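Local coordinates for protein exopolygalacturonase (Yersinia enterocolitica, PDB 2UVF) that probably hydrolyses the polygalacturonic acid of pectin from its chain ends, acting as a periplasmic family 28 exopolygalacturonase with a beta-helix fold, at residues L41-L46 and S51-V56; Y69-A74 and G79-N84; N324-R329 and A377-G382. One frame throughout, in Å; residues are numbered along the deposited sequence.

Interaction 1: residues L41-L46 and S51-V56; sequences LQVPTL and SSIVLV
The puckered pyrrolidine ring of P44 comes to V56 corner first: its CG touches CG1 of V56 at 3.5 Å, with CG2 close by as well, and its CD presses close against V54 O at 3.1 Å. The flat group here is the amide of Q42. Its carbon CD is near CG2 of V56, but CG makes the closer touch, and NE2 is bonded to O of Q40. With chi1 at 68°, CG of Q42 is brought to 3.4 Å from CG2 of V56. The contact is the loop end of a beta hairpin in the fibronectin type III domain, where edge strand 39-42 runs antiparallel to 53-58. Q42 and V56 form a hydrogen-bonded pair: Q42 N reaches V56 O at 2.8 Å by a bent bond, and V56 N reaches Q42 O at 2.9 Å by a much straighter one (167°). The hydrogen-bonded pairing stops there, which suits P44, whose nitrogen has no N-H to give; its ring still packs on V56. Q42, P44, V54 and V56 face strand 391-394 of the catalytic beta-helix, touching M392 and F394. L41, V43, I53 and L55 turn instead to the domain's own interior, against F128 and I146 among others, where branched aliphatic chains suit a buried, apolar setting. There CD1 of L41 packs on CB of L55 at 3.7 Å, and V43 crosses I53 at about a right angle with their CG2 atoms in contact. Where the pairing fades, the CA of V43 still directs its hydrogen at V54 O, 3.4 Å away.

Interaction 2: residues Y69-A74 and G79-N84; sequences YQIFSA and GKASDN
Strand residues Y69 to I71 run antiparallel to G79 and K80, and two backbone bonds tie them. I71 N donates to G79 O at 3.0 Å. A81 N donates to Y69 O at 2.8 Å, nearly straight (174°). Between these bonds Q70 and K80 form a non-hydrogen-bonded pair, their CA atoms 4.6 Å apart. G79 adopts an extended conformation with positive phi (147°), in which a side chain would jam against the preceding carbonyl oxygen; glycine suits the place. This is the hairpin of strands 66-73 and 76-80, at the edge of the four-stranded sheet of the fibronectin type III domain, and here the second strand turns directly into helix 81-88. K80 is the N-cap, and its O receives N84 N at 2.9 Å. The long side chains of Q70 and K80 run alongside each other in the same direction, with CD of K80 4.2 Å from NE2 of Q70; that amide nitrogen is bonded to OE1 of Q133. On the other face small A81 fits beside its larger neighbours: its CB lies 4.1 Å from CB of Y69 and 4.4 Å from CD1 of I71. W57 packs on all three of these residues.

Interaction 3: residues N324-R329 and A377-G382; sequences NAYGQR and ANNGDG. With ADA (alpha-D-galactopyranuronic acid), chain C; SO4 (sulfate ion), chain I.
Y326 and N378 are joined by the one hydrogen bond that directly links the two segments. ND2 of N378 points at OH of Y326, with the hydroxyl in the amide plane and the bond nearly straight (167°); the modelled separation of 2.5 Å is unusually short, so its exact length deserves caution. Both side chains are extended from their backbones, CG lying anti to N in each (chi1 -158° in N378), which carries the phenol out from helix 322-328 to the loop. The amide nitrogen approaches the ring at its edge, near the ring plane, and the ring and amide planes are turned 35° apart. The same ND2 makes a weak bond to O3 of a sulfate at 3.4 Å, an ion probably left from crystallisation.

Backbone bonds shape the loop, which joins strands 371-373 and 383-386 of the family 28 parallel beta-helix and presents residues to its substrate pocket. A377 to G380 is a type II turn, closed by G380 N to A377 O at 2.8 Å. N379 takes the position of positive phi, which asparagine tolerates well, and G380 avoids the clash that a CB would make with A377 O. G380 also centres an inverse gamma turn. H355, itself a residue of the sugar pocket, bonds to N379 O and so ties the turn to that pocket.

Charge contributes through R330, which touches both segments: it bonds to O of Y326, O of N378 and OD1 of N379, and makes a cation-pi contact with the Y326 ring.

Sugar contacts come from N379 and D381. O2 of the galacturonic acid makes a weak bond to OD2 of D381 at 3.4 Å, and ND2 of N379 lies 3.6 Å from the same hydroxyl. D402 is a further hydrogen-bonding partner of the sugar.

The three contacts follow one another along the chain. Interactions 1 and 2 belong to the fibronectin type III domain, each built on a hairpin, the second running on into helix 81-88. Consecutive strands 53-58 and 66-73 bring them together: their centres are 13 Å apart and L55 CD1 packs on I71 CG2 at 3.8 Å, across the interior between the domain's two sheets. Interaction 3 lies in the beta-helix, on the other side of the chain's centre, about 34 Å from interaction 1 and 42 Å from interaction 2, centre to centre. Through interaction 1 the fibronectin type III domain packs on strand 391-394 of the solenoid, with nearest atoms about 17 Å from interaction 3.

Interaction 1: residues L41-L46 and S51-V56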
loop_
_atom_site.group_PDB
_atom_site.type_symbol
_atom_site.label_atom_id
_atom_site.label_comp_id
_atom_site.label_asym_id
_atom_site.label_seq_id
_atom_site.Cartn_x
_atom_site.Cartn_y
_atom_site.Cartn_z
ATOM N N LEU A 41 -3.377 12.989 18.116
ATOM C CA LEU A 41 -3.711 13.867 17.005
ATOM C C LEU A 41 -2.375 14.319 16.438
ATOM O O LEU A 41 -1.442 14.570 17.198
ATOM C CB LEU A 41 -4.552 15.069 17.456
ATOM C CG LEU A 41 -4.835 16.158 16.405
ATOM C CD1 LEU A 41 -5.692 15.621 15.260
ATOM C CD2 LEU A 41 -5.480 17.399 17.014
ATOM N N GLN A 42 -2.265 14.394 15.115
ATOM C CA GLN A 42 -1.000 14.749 14.479
ATOM C C GLN A 42 -1.208 15.167 13.040
ATOM O O GLN A 42 -2.237 14.873 12.446
ATOM C CB GLN A 42 -0.026 13.565 14.527
ATOM C CG GLN A 42 -0.457 12.404 13.647
ATOM C CD GLN A 42 0.222 11.114 13.989
ATOM O OE1 GLN A 42 1.148 10.702 13.297
ATOM N NE2 GLN A 42 -0.235 10.455 15.052
ATOM N N VAL A 43 -0.230 15.872 12.494
ATOM C CA VAL A 43 -0.145 16.096 11.058
ATOM C C VAL A 43 0.785 15.004 10.527
ATOM O O VAL A 43 1.914 14.877 11.015
ATOM C CB VAL A 43 0.423 17.497 10.704
ATOM C CG1 VAL A 43 0.361 17.749 9.200
ATOM C CG2 VAL A 43 -0.339 18.585 11.451
ATOM N N PRO A 44 0.291 14.167 9.588
ATOM C CA PRO A 44 1.182 13.242 8.888
ATOM C C PRO A 44 2.261 14.014 8.128
ATOM O O PRO A 44 2.028 15.150 7.700
ATOM C CB PRO A 44 0.240 12.509 7.908
ATOM C CG PRO A 44 -1.122 12.657 8.517
ATOM C CD PRO A 44 -1.112 14.011 9.164
ATOM N N THR A 45 3.429 13.385 7.985
ATOM C CA THR A 45 4.606 13.955 7.302
ATOM C C THR A 45 4.306 14.695 5.995
ATOM O O THR A 45 3.784 14.120 5.031
ATOM C CB THR A 45 5.652 12.844 7.059
ATOM O OG1 THR A 45 6.255 12.489 8.312
ATOM C CG2 THR A 45 6.719 13.277 6.053
ATOM N N LEU A 46 4.662 15.980 5.985
ATOM C CA LEU A 46 4.481 16.876 4.845
ATOM C C LEU A 46 3.023 16.994 4.368
ATOM O O LEU A 46 2.756 17.508 3.266
ATOM C CB LEU A 46 5.428 16.498 3.699
ATOM C CG LEU A 46 6.902 16.880 3.878
ATOM C CD1 LEU A 46 7.763 16.079 2.964
ATOM C CD2 LEU A 46 7.113 18.371 3.626
ATOM N N SER A 51 -2.274 26.475 2.303
ATOM C CA SER A 51 -3.662 26.736 2.688
ATOM C C SER A 51 -4.405 25.559 3.320
ATOM O O SER A 51 -5.586 25.680 3.642
ATOM C CB SER A 51 -4.470 27.358 1.539
ATOM O OG SER A 51 -4.265 26.686 0.318
ATOM N N SER A 52 -3.723 24.434 3.504
ATOM C CA SER A 52 -4.381 23.242 4.044
ATOM C C SER A 52 -3.471 22.404 4.932
ATOM O O SER A 52 -2.269 22.343 4.716
ATOM C CB SER A 52 -4.966 22.383 2.918
ATOM O OG SER A 52 -3.999 22.159 1.908
ATOM N N ILE A 53 -4.075 21.767 5.933
ATOM C CA ILE A 53 -3.391 20.855 6.847
ATOM C C ILE A 53 -4.258 19.595 6.957
ATOM O O ILE A 53 -5.490 19.694 7.030
ATOM C CB ILE A 53 -3.160 21.512 8.253
ATOM C CG1 ILE A 53 -2.264 22.759 8.125
ATOM C CG2 ILE A 53 -2.576 20.502 9.274
ATOM C CD1 ILE A 53 -2.315 23.729 9.332
ATOM N N VAL A 54 -3.613 18.425 6.934
ATOM C CA VAL A 54 -4.272 17.134 7.173
ATOM C C VAL A 54 -3.985 16.650 8.606
ATOM O O VAL A 54 -2.828 16.597 9.032
ATOM C CB VAL A 54 -3.831 16.047 6.132
ATOM C CG1 VAL A 54 -4.621 14.741 6.316
ATOM C CG2 VAL A 54 -3.998 16.547 4.704
ATOM N N LEU A 55 -5.043 16.291 9.333
ATOM C CA LEU A 55 -4.929 15.729 10.683
ATOM C C LEU A 55 -5.292 14.246 10.730
ATOM O O LEU A 55 -6.209 13.800 10.043
ATOM C CB LEU A 55 -5.845 16.481 11.660
ATOM C CG LEU A 55 -5.743 18.005 11.819
ATOM C CD1 LEU A 55 -7.052 18.556 12.412
ATOM C CD2 LEU A 55 -4.532 18.403 12.652
ATOM N N VAL A 56 -4.563 13.487 11.544
ATOM C CA VAL A 56 -4.904 12.099 11.836
ATOM C C VAL A 56 -4.727 11.836 13.319
ATOM O O VAL A 56 -4.079 12.610 14.015
ATOM C CB VAL A 56 -4.072 11.062 11.007
ATOM C CG1 VAL A 56 -4.215 11.294 9.504
ATOM C CG2 VAL A 56 -2.629 11.052 11.431
#

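Interaction 2: residues Y69-A74 and G79-N84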
loop_
_atom_site.group_PDB
_atom_site.type_symbol
_atom_site.label_atom_id
_atom_site.label_comp_id
_atom_site.label_asym_id
_atom_site.label_seq_id
_atom_site.Cartn_x
_atom_site.Cartn_y
_atom_site.Cartn_z
ATOM N N TYR A 69 -15.922 11.292 14.935
ATOM C CA TYR A 69 -14.992 12.190 15.639
ATOM C C TYR A 69 -15.244 13.622 15.175
ATOM O O TYR A 69 -15.618 13.833 14.014
ATOM C CB TYR A 69 -13.537 11.816 15.345
ATOM C CG TYR A 69 -13.059 10.581 16.063
ATOM C CD1 TYR A 69 -12.452 10.666 17.322
ATOM C CD2 TYR A 69 -13.202 9.317 15.482
ATOM C CE1 TYR A 69 -12.012 9.523 17.990
ATOM C CE2 TYR A 69 -12.761 8.173 16.139
ATOM C CZ TYR A 69 -12.174 8.273 17.388
ATOM O OH TYR A 69 -11.737 7.122 18.009
ATOM N N GLN A 70 -15.045 14.592 16.073
ATOM C CA GLN A 70 -15.292 16.009 15.769
ATOM C C GLN A 70 -14.026 16.817 15.964
ATOM O O GLN A 70 -13.292 16.598 16.926
ATOM C CB GLN A 70 -16.374 16.590 16.680
ATOM C CG GLN A 70 -17.748 15.953 16.568
ATOM C CD GLN A 70 -18.824 16.775 17.278
ATOM O OE1 GLN A 70 -18.521 17.735 18.005
ATOM N NE2 GLN A 70 -20.083 16.400 17.080
ATOM N N ILE A 71 -13.801 17.781 15.075
ATOM C CA ILE A 71 -12.518 18.490 14.999
ATOM C C ILE A 71 -12.680 19.995 15.239
ATOM O O ILE A 71 -13.490 20.645 14.598
ATOM C CB ILE A 71 -11.767 18.178 13.654
ATOM C CG1 ILE A 71 -11.222 16.744 13.663
ATOM C CG2 ILE A 71 -10.616 19.139 13.425
ATOM C CD1 ILE A 71 -12.222 15.677 13.245
ATOM N N PHE A 72 -11.894 20.527 16.173
ATOM C CA PHE A 72 -11.982 21.931 16.583
ATOM C C PHE A 72 -10.637 22.624 16.442
ATOM O O PHE A 72 -9.613 22.098 16.888
ATOM C CB PHE A 72 -12.418 22.044 18.051
ATOM C CG PHE A 72 -13.560 21.140 18.443
ATOM C CD1 PHE A 72 -14.871 21.613 18.440
ATOM C CD2 PHE A 72 -13.321 19.834 18.863
ATOM C CE1 PHE A 72 -15.930 20.798 18.812
ATOM C CE2 PHE A 72 -14.379 19.015 19.234
ATOM C CZ PHE A 72 -15.689 19.503 19.211
ATOM N N SER A 73 -10.639 23.800 15.819
ATOM C CA SER A 73 -9.480 24.685 15.843
ATOM C C SER A 73 -9.795 25.795 16.832
ATOM O O SER A 73 -10.864 26.428 16.740
ATOM C CB SER A 73 -9.181 25.259 14.458
ATOM O OG SER A 73 -8.149 26.236 14.506
ATOM N N ALA A 74 -8.881 26.030 17.775
ATOM C CA ALA A 74 -9.110 26.974 18.881
ATOM C C ALA A 74 -10.541 26.849 19.423
ATOM O O ALA A 74 -11.295 27.827 19.466
ATOM C CB ALA A 74 -8.787 28.421 18.459
ATOM N N GLY A 79 -15.927 20.599 11.985
ATOM C CA GLY A 79 -16.798 19.594 11.383
ATOM C C GLY A 79 -16.589 18.180 11.895
ATOM O O GLY A 79 -15.866 17.956 12.863
ATOM N N LYS A 80 -17.225 17.221 11.223
ATOM C CA LYS A 80 -17.120 15.794 11.596
ATOM C C LYS A 80 -16.200 15.032 10.640
ATOM O O LYS A 80 -16.170 15.325 9.437
ATOM C CB LYS A 80 -18.508 15.142 11.640
ATOM C CG LYS A 80 -19.517 15.908 12.477
ATOM C CD LYS A 80 -20.492 15.001 13.183
ATOM C CE LYS A 80 -21.810 14.913 12.439
ATOM N NZ LYS A 80 -22.994 14.797 13.366
ATOM N N ALA A 81 -15.460 14.063 11.180
ATOM C CA ALA A 81 -14.565 13.206 10.381
ATOM C C ALA A 81 -15.269 12.577 9.178
ATOM O O ALA A 81 -14.763 12.647 8.052
ATOM C CB ALA A 81 -13.926 12.128 11.257
ATOM N N SER A 82 -16.453 12.001 9.426
ATOM C CA SER A 82 -17.292 11.366 8.396
ATOM C C SER A 82 -17.621 12.273 7.206
ATOM O O SER A 82 -17.394 11.884 6.055
ATOM C CB SER A 82 -18.592 10.848 9.012
ATOM O OG SER A 82 -19.324 11.912 9.611
ATOM N N ASP A 83 -18.160 13.467 7.483
ATOM C CA ASP A 83 -18.535 14.438 6.440
ATOM C C ASP A 83 -17.314 15.043 5.740
ATOM O O ASP A 83 -17.350 15.350 4.548
ATOM C CB ASP A 83 -19.423 15.571 7.011
ATOM C CG ASP A 83 -20.626 15.052 7.834
ATOM O OD1 ASP A 83 -21.335 14.106 7.389
ATOM O OD2 ASP A 83 -20.871 15.620 8.927
ATOM N N ASN A 84 -16.239 15.228 6.495
ATOM C CA ASN A 84 -14.980 15.667 5.916
ATOM C C ASN A 84 -14.445 14.652 4.918
ATOM O O ASN A 84 -14.166 14.989 3.766
ATOM C CB ASN A 84 -13.944 15.916 6.990
ATOM C CG ASN A 84 -12.676 16.514 6.431
ATOM O OD1 ASN A 84 -11.679 15.809 6.194
ATOM N ND2 ASN A 84 -12.700 17.817 6.217
#

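Interaction 3: residues N324-R329 and A377-G382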
loop_
_atom_site.group_PDB
_atom_site.type_symbol
_atom_site.label_atom_id
_atom_site.label_comp_id
_atom_site.label_asym_id
_atom_site.label_seq_id
_atom_site.Cartn_x
_atom_site.Cartn_y
_atom_site.Cartn_z
ATOM N N ASN A 324 14.381 -13.788 -16.902
ATOM C CA ASN A 324 15.036 -12.625 -16.306
ATOM C C ASN A 324 14.662 -11.286 -16.934
ATOM O O ASN A 324 14.663 -10.263 -16.249
ATOM C CB ASN A 324 16.571 -12.781 -16.313
ATOM C CG ASN A 324 17.081 -13.685 -15.197
ATOM O OD1 ASN A 324 17.909 -14.571 -15.438
ATOM N ND2 ASN A 324 16.591 -13.472 -13.975
ATOM N N ALA A 325 14.393 -11.289 -18.237
ATOM C CA ALA A 325 14.049 -10.068 -18.946
ATOM C C ALA A 325 12.669 -9.564 -18.483
ATOM O O ALA A 325 12.494 -8.386 -18.193
ATOM C CB ALA A 325 14.083 -10.293 -20.451
ATOM N N TYR A 326 11.721 -10.482 -18.396
ATOM C CA TYR A 326 10.395 -10.210 -17.849
ATOM C C TYR A 326 10.404 -9.842 -16.348
ATOM O O TYR A 326 9.707 -8.892 -15.928
ATOM C CB TYR A 326 9.479 -11.412 -18.125
ATOM C CG TYR A 326 8.012 -11.138 -17.907
ATOM C CD1 TYR A 326 7.258 -10.421 -18.856
ATOM C CD2 TYR A 326 7.364 -11.604 -16.746
ATOM C CE1 TYR A 326 5.873 -10.172 -18.644
ATOM C CE2 TYR A 326 6.006 -11.356 -16.522
ATOM C CZ TYR A 326 5.275 -10.635 -17.468
ATOM O OH TYR A 326 3.953 -10.415 -17.239
ATOM N N GLY A 327 11.193 -10.571 -15.559
ATOM C CA GLY A 327 11.260 -10.373 -14.114
ATOM C C GLY A 327 12.006 -9.144 -13.613
ATOM O O GLY A 327 11.762 -8.673 -12.483
ATOM N N GLN A 328 12.918 -8.610 -14.431
ATOM C CA GLN A 328 13.810 -7.547 -13.957
ATOM C C GLN A 328 13.823 -6.257 -14.777
ATOM O O GLN A 328 14.159 -5.197 -14.265
ATOM C CB GLN A 328 15.259 -8.079 -13.796
ATOM C CG GLN A 328 15.418 -9.352 -12.963
ATOM C CD GLN A 328 14.867 -9.227 -11.535
ATOM O OE1 GLN A 328 14.418 -10.195 -10.962
ATOM N NE2 GLN A 328 14.906 -8.044 -10.978
ATOM N N ARG A 329 13.446 -6.341 -16.041
ATOM C CA ARG A 329 13.734 -5.255 -16.973
ATOM C C ARG A 329 12.538 -4.390 -17.411
ATOM O O ARG A 329 12.695 -3.498 -18.243
ATOM C CB ARG A 329 14.517 -5.789 -18.188
ATOM C CG ARG A 329 15.800 -6.586 -17.848
ATOM C CD ARG A 329 16.917 -5.687 -17.385
ATOM N NE ARG A 329 17.074 -4.576 -18.318
ATOM C CZ ARG A 329 17.590 -3.396 -18.001
ATOM N NH1 ARG A 329 18.011 -3.151 -16.756
ATOM N NH2 ARG A 329 17.683 -2.452 -18.937
ATOM N N ALA A 377 -2.508 -5.641 -14.312
ATOM C CA ALA A 377 -1.123 -5.547 -14.757
ATOM C C ALA A 377 -0.206 -6.481 -13.946
ATOM O O ALA A 377 -0.116 -6.353 -12.716
ATOM C CB ALA A 377 -0.655 -4.110 -14.689
ATOM N N ASN A 378 0.422 -7.440 -14.631
ATOM C CA ASN A 378 1.289 -8.444 -13.971
ATOM C C ASN A 378 2.380 -7.785 -13.133
ATOM O O ASN A 378 3.161 -6.970 -13.641
ATOM C CB ASN A 378 1.901 -9.410 -14.989
ATOM C CG ASN A 378 2.355 -10.745 -14.361
ATOM O OD1 ASN A 378 1.856 -11.181 -13.319
ATOM N ND2 ASN A 378 3.303 -11.396 -15.009
ATOM N N ASN A 379 2.392 -8.141 -11.846
ATOM C CA ASN A 379 3.265 -7.569 -10.808
ATOM C C ASN A 379 2.988 -6.111 -10.485
ATOM O O ASN A 379 3.815 -5.437 -9.850
ATOM C CB ASN A 379 4.745 -7.770 -11.154
ATOM C CG ASN A 379 5.048 -9.194 -11.525
ATOM O OD1 ASN A 379 5.490 -9.452 -12.638
ATOM N ND2 ASN A 379 4.749 -10.144 -10.617
ATOM N N GLY A 380 1.826 -5.625 -10.901
ATOM C CA GLY A 380 1.489 -4.232 -10.668
ATOM C C GLY A 380 0.890 -4.047 -9.295
ATOM O O GLY A 380 -0.341 -3.834 -9.169
ATOM N N ASP A 381 1.733 -4.145 -8.263
ATOM C CA ASP A 381 1.251 -3.934 -6.891
ATOM C C ASP A 381 1.031 -2.451 -6.654
ATOM O O ASP A 381 1.594 -1.631 -7.370
ATOM C CB ASP A 381 2.096 -4.625 -5.783
ATOM C CG ASP A 381 3.571 -4.599 -6.039
ATOM O OD1 ASP A 381 4.040 -3.624 -6.706
ATOM O OD2 ASP A 381 4.261 -5.548 -5.547
ATOM N N GLY A 382 0.188 -2.118 -5.678
ATOM C CA GLY A 382 -0.194 -0.722 -5.452
ATOM C C GLY A 382 0.946 0.082 -4.853
ATOM O O GLY A 382 1.465 0.987 -5.491
HETATM C C1 ADA C . 4.279 -10.442 -6.158
HETATM C C2 ADA C . 5.221 -9.286 -6.555
HETATM C C3 ADA C . 6.503 -9.934 -7.125
HETATM C C4 ADA C . 7.250 -10.520 -5.914
HETATM C C5 ADA C . 6.342 -11.623 -5.340
HETATM C C6 ADA C . 6.959 -12.243 -4.065
HETATM O O1 ADA C . 4.001 -11.366 -7.250
HETATM O O2 ADA C . 4.625 -8.368 -7.443
HETATM O O3 ADA C . 7.301 -9.031 -7.930
HETATM O O4 ADA C . 7.351 -9.484 -4.906
HETATM O O5 ADA C . 4.959 -11.131 -5.064
HETATM O O6B ADA C . 6.749 -11.665 -2.968
HETATM O O6A ADA C . 7.633 -13.297 -4.190
HETATM S S SO4 I . 3.503 -13.843 -11.214
HETATM O O1 SO4 I . 2.208 -13.166 -11.159
HETATM O O2 SO4 I . 3.259 -15.266 -11.432
HETATM O O3 SO4 I . 4.297 -13.324 -12.327
HETATM O O4 SO4 I . 4.226 -13.627 -9.958
#